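Local coordinates for protein D-alanyl transferase DltD (PDB 6O93) that probably transfers D-alanyl groups in the D-alanylation of lipoteichoic acid during cell wall biogenesis in Enterococcus faecalis, at residues 138-147 / 271-282; 320-328 / 375-383. One frame throughout, in Å; residues are numbered along the deposited sequence.

Contact 1 of 2, residues 138-147 / 271-282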
loop_
_atom_site.group_PDB
_atom_site.type_symbol
_atom_site.label_atom_id
_atom_site.label_comp_id
_atom_site.label_asym_id
_atom_site.label_seq_id
_atom_site.Cartn_x
_atom_site.Cartn_y
_atom_site.Cartn_z
ATOM N N THR A 138 3.334 4.476 23.449
ATOM C CA THR A 138 4.368 3.603 22.918
ATOM C C THR A 138 5.352 4.422 22.093
ATOM O O THR A 138 5.071 5.560 21.702
ATOM C CB THR A 138 3.777 2.487 22.045
ATOM O OG1 THR A 138 3.235 3.054 20.844
ATOM C CG2 THR A 138 2.681 1.738 22.792
ATOM N N SER A 139 6.517 3.826 21.828
ATOM C CA SER A 139 7.500 4.479 20.970
ATOM C C SER A 139 6.924 4.747 19.586
ATOM O O SER A 139 7.216 5.780 18.972
ATOM C CB SER A 139 8.762 3.622 20.867
ATOM O OG SER A 139 9.510 3.673 22.069
ATOM N N GLY A 140 6.105 3.826 19.077
ATOM C CA GLY A 140 5.465 4.050 17.792
ATOM C C GLY A 140 4.587 5.287 17.789
ATOM O O GLY A 140 4.569 6.043 16.816
ATOM N N ASP A 141 3.845 5.508 18.876
ATOM C CA ASP A 141 3.017 6.706 18.972
ATOM C C ASP A 141 3.871 7.963 18.933
ATOM O O ASP A 141 3.486 8.969 18.322
ATOM C CB ASP A 141 2.188 6.672 20.255
ATOM C CG ASP A 141 1.138 5.587 20.239
ATOM O OD1 ASP A 141 0.489 5.404 19.190
ATOM O OD2 ASP A 141 0.965 4.914 21.274
ATOM N N GLN A 142 5.037 7.926 19.580
ATOM C CA GLN A 142 5.916 9.089 19.589
ATOM C C GLN A 142 6.555 9.304 18.225
ATOM O O GLN A 142 6.760 10.449 17.806
ATOM C CB GLN A 142 6.986 8.927 20.667
ATOM C CG GLN A 142 6.416 8.727 22.060
ATOM C CD GLN A 142 7.482 8.739 23.135
ATOM O OE1 GLN A 142 8.071 7.705 23.457
ATOM N NE2 GLN A 142 7.737 9.915 23.699
ATOM N N TYR A 143 6.879 8.220 17.515
ATOM C CA TYR A 143 7.417 8.373 16.168
ATOM C C TYR A 143 6.371 8.958 15.227
ATOM O O TYR A 143 6.678 9.850 14.426
ATOM C CB TYR A 143 7.923 7.032 15.630
ATOM C CG TYR A 143 8.414 7.141 14.205
ATOM C CD1 TYR A 143 9.699 7.586 13.926
ATOM C CD2 TYR A 143 7.583 6.830 13.136
ATOM C CE1 TYR A 143 10.149 7.701 12.624
ATOM C CE2 TYR A 143 8.025 6.944 11.831
ATOM C CZ TYR A 143 9.309 7.381 11.584
ATOM O OH TYR A 143 9.755 7.499 10.289
ATOM N N LEU A 144 5.131 8.471 15.307
ATOM C CA LEU A 144 4.058 9.048 14.503
ATOM C C LEU A 144 3.904 10.534 14.794
ATOM O O LEU A 144 3.786 11.350 13.873
ATOM C CB LEU A 144 2.744 8.317 14.773
ATOM C CG LEU A 144 2.569 6.943 14.134
ATOM C CD1 LEU A 144 1.297 6.293 14.649
ATOM C CD2 LEU A 144 2.534 7.057 12.618
ATOM N N ALA A 145 3.903 10.906 16.077
ATOM C CA ALA A 145 3.778 12.312 16.445
ATOM C C ALA A 145 4.899 13.142 15.831
ATOM O O ALA A 145 4.655 14.213 15.262
ATOM C CB ALA A 145 3.777 12.453 17.968
ATOM N N GLN A 146 6.139 12.662 15.939
ATOM C CA GLN A 146 7.274 13.400 15.394
ATOM C C GLN A 146 7.117 13.620 13.894
ATOM O O GLN A 146 7.323 14.732 13.393
ATOM C CB GLN A 146 8.574 12.653 15.703
ATOM C CG GLN A 146 9.838 13.310 15.144
ATOM C CD GLN A 146 10.187 12.832 13.741
ATOM O OE1 GLN A 146 10.251 13.625 12.802
ATOM N NE2 GLN A 146 10.427 11.532 13.600
ATOM N N ARG A 147 6.751 12.570 13.157
ATOM C CA ARG A 147 6.641 12.691 11.707
ATOM C C ARG A 147 5.495 13.613 11.312
ATOM O O ARG A 147 5.643 14.440 10.406
ATOM C CB ARG A 147 6.455 11.311 11.074
ATOM C CG ARG A 147 7.656 10.390 11.213
ATOM C CD ARG A 147 8.798 10.780 10.278
ATOM N NE ARG A 147 8.441 10.584 8.872
ATOM C CZ ARG A 147 8.529 11.511 7.919
ATOM N NH1 ARG A 147 8.986 12.729 8.182
ATOM N NH2 ARG A 147 8.167 11.206 6.681
ATOM N N PRO A 271 13.524 8.558 5.036
ATOM C CA PRO A 271 12.616 8.464 6.189
ATOM C C PRO A 271 11.532 7.420 6.007
ATOM O O PRO A 271 10.893 7.030 6.993
ATOM C CB PRO A 271 12.020 9.877 6.286
ATOM C CG PRO A 271 12.977 10.754 5.565
ATOM C CD PRO A 271 13.558 9.918 4.473
ATOM N N GLU A 272 11.301 6.953 4.776
ATOM C CA GLU A 272 10.267 5.953 4.541
ATOM C C GLU A 272 10.576 4.651 5.268
ATOM O O GLU A 272 9.654 3.899 5.606
ATOM C CB GLU A 272 10.116 5.705 3.037
ATOM C CG GLU A 272 9.018 4.711 2.658
ATOM C CD GLU A 272 7.621 5.249 2.900
ATOM O OE1 GLU A 272 7.471 6.478 3.067
ATOM O OE2 GLU A 272 6.669 4.440 2.921
ATOM N N TYR A 273 11.858 4.360 5.514
ATOM C CA TYR A 273 12.199 3.179 6.301
ATOM C C TYR A 273 11.647 3.296 7.713
ATOM O O TYR A 273 11.197 2.301 8.297
ATOM C CB TYR A 273 13.715 2.975 6.330
ATOM C CG TYR A 273 14.283 2.586 4.988
ATOM C CD1 TYR A 273 14.116 1.300 4.493
ATOM C CD2 TYR A 273 14.976 3.504 4.210
ATOM C CE1 TYR A 273 14.625 0.936 3.265
ATOM C CE2 TYR A 273 15.491 3.151 2.979
ATOM C CZ TYR A 273 15.310 1.864 2.511
ATOM O OH TYR A 273 15.814 1.503 1.287
ATOM N N GLY A 274 11.664 4.506 8.276
ATOM C CA GLY A 274 11.021 4.723 9.562
ATOM C C GLY A 274 9.507 4.676 9.472
ATOM O O GLY A 274 8.844 4.087 10.330
ATOM N N ASP A 275 8.937 5.301 8.437
ATOM C CA ASP A 275 7.490 5.255 8.257
ATOM C C ASP A 275 7.023 3.828 8.007
ATOM O O ASP A 275 5.946 3.426 8.466
ATOM C CB ASP A 275 7.073 6.165 7.102
ATOM C CG ASP A 275 7.387 7.620 7.364
ATOM O OD1 ASP A 275 7.802 7.950 8.495
ATOM O OD2 ASP A 275 7.221 8.436 6.433
ATOM N N PHE A 276 7.823 3.051 7.275
ATOM C CA PHE A 276 7.519 1.640 7.075
ATOM C C PHE A 276 7.522 0.892 8.399
ATOM O O PHE A 276 6.674 0.023 8.634
ATOM C CB PHE A 276 8.529 1.036 6.101
ATOM C CG PHE A 276 8.304 -0.416 5.810
ATOM C CD1 PHE A 276 7.062 -0.873 5.402
ATOM C CD2 PHE A 276 9.342 -1.322 5.918
ATOM C CE1 PHE A 276 6.858 -2.209 5.125
ATOM C CE2 PHE A 276 9.143 -2.661 5.637
ATOM C CZ PHE A 276 7.899 -3.103 5.241
ATOM N N GLN A 277 8.470 1.219 9.281
ATOM C CA GLN A 277 8.487 0.618 10.609
ATOM C C GLN A 277 7.194 0.910 11.358
ATOM O O GLN A 277 6.690 0.057 12.100
ATOM C CB GLN A 277 9.692 1.132 11.397
ATOM C CG GLN A 277 9.820 0.554 12.800
ATOM C CD GLN A 277 10.038 -0.947 12.790
ATOM O OE1 GLN A 277 10.186 -1.557 11.732
ATOM N NE2 GLN A 277 10.062 -1.549 13.973
ATOM N N ALA A 278 6.641 2.111 11.180
ATOM C CA ALA A 278 5.386 2.445 11.845
ATOM C C ALA A 278 4.273 1.499 11.415
ATOM O O ALA A 278 3.478 1.044 12.246
ATOM C CB ALA A 278 5.005 3.896 11.551
ATOM N N ALA A 279 4.202 1.187 10.119
ATOM C CA ALA A 279 3.190 0.252 9.640
ATOM C C ALA A 279 3.443 -1.151 10.175
ATOM O O ALA A 279 2.497 -1.877 10.502
ATOM C CB ALA A 279 3.163 0.249 8.113
ATOM N N LEU A 280 4.713 -1.547 10.281
ATOM C CA LEU A 280 5.039 -2.873 10.793
ATOM C C LEU A 280 4.632 -3.021 12.255
ATOM O O LEU A 280 4.105 -4.068 12.655
ATOM C CB LEU A 280 6.534 -3.143 10.626
ATOM C CG LEU A 280 7.046 -3.244 9.189
ATOM C CD1 LEU A 280 8.564 -3.369 9.180
ATOM C CD2 LEU A 280 6.403 -4.420 8.466
ATOM N N GLU A 281 4.869 -1.990 13.070
ATOM C CA GLU A 281 4.481 -2.065 14.474
ATOM C C GLU A 281 2.967 -2.178 14.621
ATOM O O GLU A 281 2.476 -2.934 15.466
ATOM C CB GLU A 281 5.008 -0.848 15.238
ATOM C CG GLU A 281 4.519 -0.783 16.685
ATOM C CD GLU A 281 5.347 0.143 17.562
ATOM O OE1 GLU A 281 6.428 0.588 17.121
ATOM O OE2 GLU A 281 4.914 0.424 18.698
ATOM N N GLN A 282 2.210 -1.441 13.804
ATOM C CA GLN A 282 0.754 -1.533 13.868
ATOM C C GLN A 282 0.274 -2.930 13.490
ATOM O O GLN A 282 -0.656 -3.463 14.107
ATOM C CB GLN A 282 0.115 -0.486 12.954
ATOM C CG GLN A 282 0.392 0.953 13.358
ATOM C CD GLN A 282 -0.168 1.298 14.727
ATOM O OE1 GLN A 282 -1.258 0.861 15.096
ATOM N NE2 GLN A 282 0.581 2.083 15.488
HETATM O O HOH W 1 1.968 1.596 19.151
#
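Arg147 and Asp275 meet side-on, guanidinium and carboxylate nearly coplanar at 10°. NE gives its hydrogen to Asp275 OD1 at 2.7 Å and NH2 to OD2, each on a syn lone pair and almost straight. CG of Arg147 lies over one face of the Tyr143 ring; beyond it, bends at chi2 and chi3 turn the guanidinium, CB of Pro271 over one face, to the aspartate. Tyr143, its CG anti to the backbone N (chi1 177°), reaches across and donates from OH to Asp275 OD1 at 2.7 Å, on the anti side and out of the carboxylate plane. Two donors thus grip OD1, probably favouring a charged aspartate. Tyr143 OH lies only 2.9 Å from Gly274 C, a tight fit against bare backbone. Ala278 CB packs against both Tyr143 CD2 and Leu144 CD2. The extended Glu281 runs over Gly140; its OE1 bonds to Tyr383 OH, and a water donating to OE2 also binds Thr138 OG1, the N-cap hydroxyl that accepts from Asp141 N. Helices 139-147 and 272-282 run roughly antiparallel (141°), axes 10.2 Å apart: a buried helix-helix packing with a capping box starting the first helix and a bidentate salt bridge over two turns on.

Contact 2 of 2, residues 320-328 / 375-383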
loop_
_atom_site.group_PDB
_atom_site.type_symbol
_atom_site.label_atom_id
_atom_site.label_comp_id
_atom_site.label_asym_id
_atom_site.label_seq_id
_atom_site.Cartn_x
_atom_site.Cartn_y
_atom_site.Cartn_z
ATOM N N LYS A 320 14.145 -6.482 3.294
ATOM C CA LYS A 320 13.984 -7.853 3.763
ATOM C C LYS A 320 14.693 -8.076 5.091
ATOM O O LYS A 320 14.269 -8.926 5.880
ATOM C CB LYS A 320 14.486 -8.838 2.706
ATOM C CG LYS A 320 13.607 -8.888 1.463
ATOM C CD LYS A 320 13.890 -10.107 0.598
ATOM C CE LYS A 320 15.281 -10.068 0.005
ATOM N NZ LYS A 320 15.508 -11.207 -0.927
ATOM N N TYR A 321 15.760 -7.323 5.366
ATOM C CA TYR A 321 16.379 -7.402 6.685
ATOM C C TYR A 321 15.443 -6.846 7.751
ATOM O O TYR A 321 15.215 -7.482 8.786
ATOM C CB TYR A 321 17.710 -6.650 6.704
ATOM C CG TYR A 321 18.425 -6.764 8.032
ATOM C CD1 TYR A 321 19.215 -7.865 8.322
ATOM C CD2 TYR A 321 18.298 -5.778 9.000
ATOM C CE1 TYR A 321 19.865 -7.982 9.534
ATOM C CE2 TYR A 321 18.945 -5.884 10.218
ATOM C CZ TYR A 321 19.727 -6.989 10.480
ATOM O OH TYR A 321 20.378 -7.105 11.688
ATOM N N GLN A 322 14.888 -5.659 7.508
ATOM C CA GLN A 322 13.967 -5.054 8.465
ATOM C C GLN A 322 12.770 -5.963 8.721
ATOM O O GLN A 322 12.276 -6.051 9.851
ATOM C CB GLN A 322 13.516 -3.689 7.946
ATOM C CG GLN A 322 12.653 -2.886 8.904
ATOM C CD GLN A 322 12.448 -1.456 8.428
ATOM O OE1 GLN A 322 13.073 -1.015 7.461
ATOM N NE2 GLN A 322 11.569 -0.726 9.107
ATOM N N LEU A 323 12.295 -6.651 7.683
ATOM C CA LEU A 323 11.183 -7.582 7.847
ATOM C C LEU A 323 11.626 -8.837 8.591
ATOM O O LEU A 323 11.143 -9.125 9.692
ATOM C CB LEU A 323 10.601 -7.942 6.480
ATOM C CG LEU A 323 9.866 -6.811 5.756
ATOM C CD1 LEU A 323 9.571 -7.199 4.316
ATOM C CD2 LEU A 323 8.579 -6.460 6.489
ATOM N N GLN A 324 12.555 -9.594 8.000
ATOM C CA GLN A 324 12.952 -10.878 8.571
ATOM C C GLN A 324 13.487 -10.719 9.988
ATOM O O GLN A 324 13.220 -11.557 10.857
ATOM C CB GLN A 324 14.004 -11.539 7.680
ATOM C CG GLN A 324 13.473 -12.025 6.343
ATOM C CD GLN A 324 12.793 -13.376 6.446
ATOM O OE1 GLN A 324 12.769 -13.993 7.511
ATOM N NE2 GLN A 324 12.242 -13.847 5.333
ATOM N N GLU A 325 14.248 -9.654 10.240
ATOM C CA GLU A 325 14.830 -9.444 11.558
ATOM C C GLU A 325 13.771 -9.355 12.650
ATOM O O GLU A 325 14.073 -9.640 13.815
ATOM C CB GLU A 325 15.686 -8.174 11.541
ATOM C CG GLU A 325 16.252 -7.751 12.884
ATOM C CD GLU A 325 17.239 -8.746 13.454
ATOM O OE1 GLU A 325 17.552 -9.749 12.773
ATOM O OE2 GLU A 325 17.707 -8.517 14.589
ATOM N N GLN A 326 12.540 -8.982 12.304
ATOM C CA GLN A 326 11.491 -8.753 13.289
ATOM C C GLN A 326 10.385 -9.800 13.236
ATOM O O GLN A 326 9.369 -9.645 13.922
ATOM C CB GLN A 326 10.901 -7.354 13.101
ATOM C CG GLN A 326 11.915 -6.241 13.296
ATOM C CD GLN A 326 11.302 -4.857 13.193
ATOM O OE1 GLN A 326 10.904 -4.265 14.199
ATOM N NE2 GLN A 326 11.227 -4.334 11.975
ATOM N N GLY A 327 10.553 -10.859 12.448
ATOM C CA GLY A 327 9.601 -11.949 12.415
ATOM C C GLY A 327 8.652 -11.947 11.236
ATOM O O GLY A 327 7.761 -12.805 11.183
ATOM N N PHE A 328 8.801 -11.014 10.301
ATOM C CA PHE A 328 7.995 -10.997 9.082
ATOM C C PHE A 328 8.715 -11.855 8.049
ATOM O O PHE A 328 9.689 -11.415 7.431
ATOM C CB PHE A 328 7.791 -9.570 8.584
ATOM C CG PHE A 328 7.038 -8.693 9.545
ATOM C CD1 PHE A 328 5.652 -8.705 9.577
ATOM C CD2 PHE A 328 7.716 -7.852 10.413
ATOM C CE1 PHE A 328 4.958 -7.897 10.456
ATOM C CE2 PHE A 328 7.027 -7.038 11.295
ATOM C CZ PHE A 328 5.647 -7.061 11.316
ATOM N N ALA A 375 5.297 -15.013 16.002
ATOM C CA ALA A 375 6.480 -14.694 16.804
ATOM C C ALA A 375 7.172 -13.454 16.236
ATOM O O ALA A 375 8.235 -13.513 15.615
ATOM C CB ALA A 375 7.424 -15.889 16.849
ATOM N N TYR A 376 6.541 -12.307 16.472
ATOM C CA TYR A 376 7.101 -11.025 16.066
ATOM C C TYR A 376 8.052 -10.507 17.137
ATOM O O TYR A 376 7.799 -10.655 18.335
ATOM C CB TYR A 376 5.993 -9.999 15.813
ATOM C CG TYR A 376 5.211 -10.224 14.538
ATOM C CD1 TYR A 376 5.856 -10.552 13.352
ATOM C CD2 TYR A 376 3.827 -10.110 14.520
ATOM C CE1 TYR A 376 5.147 -10.761 12.186
ATOM C CE2 TYR A 376 3.109 -10.315 13.358
ATOM C CZ TYR A 376 3.774 -10.642 12.193
ATOM O OH TYR A 376 3.067 -10.847 11.031
ATOM N N GLN A 377 9.153 -9.899 16.691
ATOM C CA GLN A 377 10.152 -9.313 17.582
ATOM C C GLN A 377 10.426 -7.883 17.110
ATOM O O GLN A 377 11.471 -7.584 16.528
ATOM C CB GLN A 377 11.426 -10.159 17.615
ATOM C CG GLN A 377 11.218 -11.541 18.217
ATOM C CD GLN A 377 12.501 -12.344 18.301
ATOM O OE1 GLN A 377 13.533 -11.946 17.759
ATOM N NE2 GLN A 377 12.444 -13.481 18.985
ATOM N N ILE A 378 9.465 -6.995 17.369
ATOM C CA ILE A 378 9.591 -5.610 16.937
ATOM C C ILE A 378 10.756 -4.957 17.662
ATOM O O ILE A 378 10.911 -5.096 18.882
ATOM C CB ILE A 378 8.278 -4.854 17.187
ATOM C CG1 ILE A 378 7.169 -5.388 16.278
ATOM C CG2 ILE A 378 8.474 -3.360 16.970
ATOM C CD1 ILE A 378 7.396 -5.136 14.793
ATOM N N ASP A 379 11.583 -4.239 16.907
ATOM C CA ASP A 379 12.737 -3.521 17.439
ATOM C C ASP A 379 12.546 -2.044 17.121
ATOM O O ASP A 379 12.637 -1.641 15.957
ATOM C CB ASP A 379 14.036 -4.059 16.837
ATOM C CG ASP A 379 15.272 -3.529 17.537
ATOM O OD1 ASP A 379 15.206 -2.425 18.118
ATOM O OD2 ASP A 379 16.313 -4.218 17.501
ATOM N N ASP A 380 12.272 -1.241 18.153
ATOM C CA ASP A 380 11.989 0.176 17.948
ATOM C C ASP A 380 13.155 0.919 17.314
ATOM O O ASP A 380 12.956 2.009 16.767
ATOM C CB ASP A 380 11.632 0.846 19.277
ATOM C CG ASP A 380 10.332 0.335 19.858
ATOM O OD1 ASP A 380 9.445 -0.074 19.077
ATOM O OD2 ASP A 380 10.198 0.346 21.100
ATOM N N ARG A 381 14.365 0.360 17.373
ATOM C CA ARG A 381 15.527 1.048 16.826
ATOM C C ARG A 381 15.441 1.216 15.315
ATOM O O ARG A 381 16.189 2.021 14.750
ATOM C CB ARG A 381 16.796 0.295 17.223
ATOM C CG ARG A 381 16.992 0.236 18.737
ATOM C CD ARG A 381 18.195 -0.596 19.144
ATOM N NE ARG A 381 18.098 -1.977 18.680
ATOM C CZ ARG A 381 18.914 -2.954 19.062
ATOM N NH1 ARG A 381 19.891 -2.710 19.924
ATOM N NH2 ARG A 381 18.750 -4.180 18.584
ATOM N N PHE A 382 14.541 0.491 14.646
ATOM C CA PHE A 382 14.311 0.709 13.224
ATOM C C PHE A 382 13.607 2.032 12.938
ATOM O O PHE A 382 13.487 2.407 11.767
ATOM C CB PHE A 382 13.500 -0.447 12.635
ATOM C CG PHE A 382 14.309 -1.697 12.389
ATOM C CD1 PHE A 382 15.175 -1.776 11.310
ATOM C CD2 PHE A 382 14.196 -2.795 13.230
ATOM C CE1 PHE A 382 15.919 -2.921 11.078
ATOM C CE2 PHE A 382 14.938 -3.944 13.002
ATOM C CZ PHE A 382 15.798 -4.007 11.925
ATOM N N TYR A 383 13.134 2.739 13.970
ATOM C CA TYR A 383 12.608 4.088 13.796
ATOM C C TYR A 383 13.707 5.133 13.658
ATOM O O TYR A 383 13.433 6.243 13.188
ATOM C CB TYR A 383 11.729 4.477 14.990
ATOM C CG TYR A 383 10.339 3.875 15.013
ATOM C CD1 TYR A 383 9.513 3.925 13.898
ATOM C CD2 TYR A 383 9.849 3.274 16.166
ATOM C CE1 TYR A 383 8.238 3.385 13.930
ATOM C CE2 TYR A 383 8.581 2.731 16.206
ATOM C CZ TYR A 383 7.780 2.789 15.086
ATOM O OH TYR A 383 6.518 2.248 15.124
HETATM O O HOH W 2 14.251 -8.168 16.001
HETATM O O HOH W 3 16.998 -5.859 15.244
HETATM O O HOH W 4 15.286 -11.732 15.765
#
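Gln326 reaches into the chain 375-383, and each part of its side chain has a neighbour. CB lies 3.5 Å from Gln377 O. CG, placed beside the backbone N (chi1 -61°), also touches that carbonyl and reaches the Phe382 ring at CE2. CD comes 3.6 Å from Phe382 CD2, with amide and ring planes 28° apart. At the tip the amide faces two ways: OE1 accepts from Asp379 N at 2.8 Å, nearly straight but tilted slightly from the carbonyl plane, and NE2 donates to Gln322 O one helical turn back, exactly in its own amide plane. Gln277 NE2 also bonds to OE1, so the orientation of the amide is fixed. The backbone follows suit, Gln326 O accepting from Gln377 N at 2.8 Å.

Phe382 fills the space beside this amide. Gln322 CG rests over one face of its ring in a CH-pi contact, 4.0 Å from the centroid, while Glu325 CG and Tyr321 CE2 meet its edge. At the far end Phe328 and Tyr376 overlap obliquely, planes at 31°, with Tyr376 CE1 3.4 Å from Phe328 CE1; Ile378 CD1 lies at the edge of the Phe328 ring. One water bridges Glu325 O and Gln377 O, another Glu325 OE2 and Asp379 OD2.

Asp379 OD1 accepts from Arg381 N, an Asx turn, and the aspartate is gripped side-on by the Arg381 guanidinium. Gly327, at positive phi, closes the helix: Phe328 N bonds to Leu323 O and Gly327 N to Gln324 O. This is a Schellman motif at a helix C terminus, covered by an extended segment that leads into a short 3-10 turn.

Overall arrangement
From the N terminus, the chain lays down strands 40-44, 69-73 and 98-102 of the parallel sheet before reaching helix 139-148. Contact 1 then closes a loop of 123 residues, 71 of them helical and none in a strand, when helix 272-285 returns to it. Strands 289-294 and 331-333 complete the sheet, and contact 2 joins the end of helix 309-324 to the loop after helix 352-367. The two loops follow in series, neither nested nor crossed. The centres of the two contacts are about 13 Å apart; polar side chains of helix 272-285 reach both segments of contact 2, and the Tyr383 ring stacks on Tyr143. Helix 272-285 thus links both contacts.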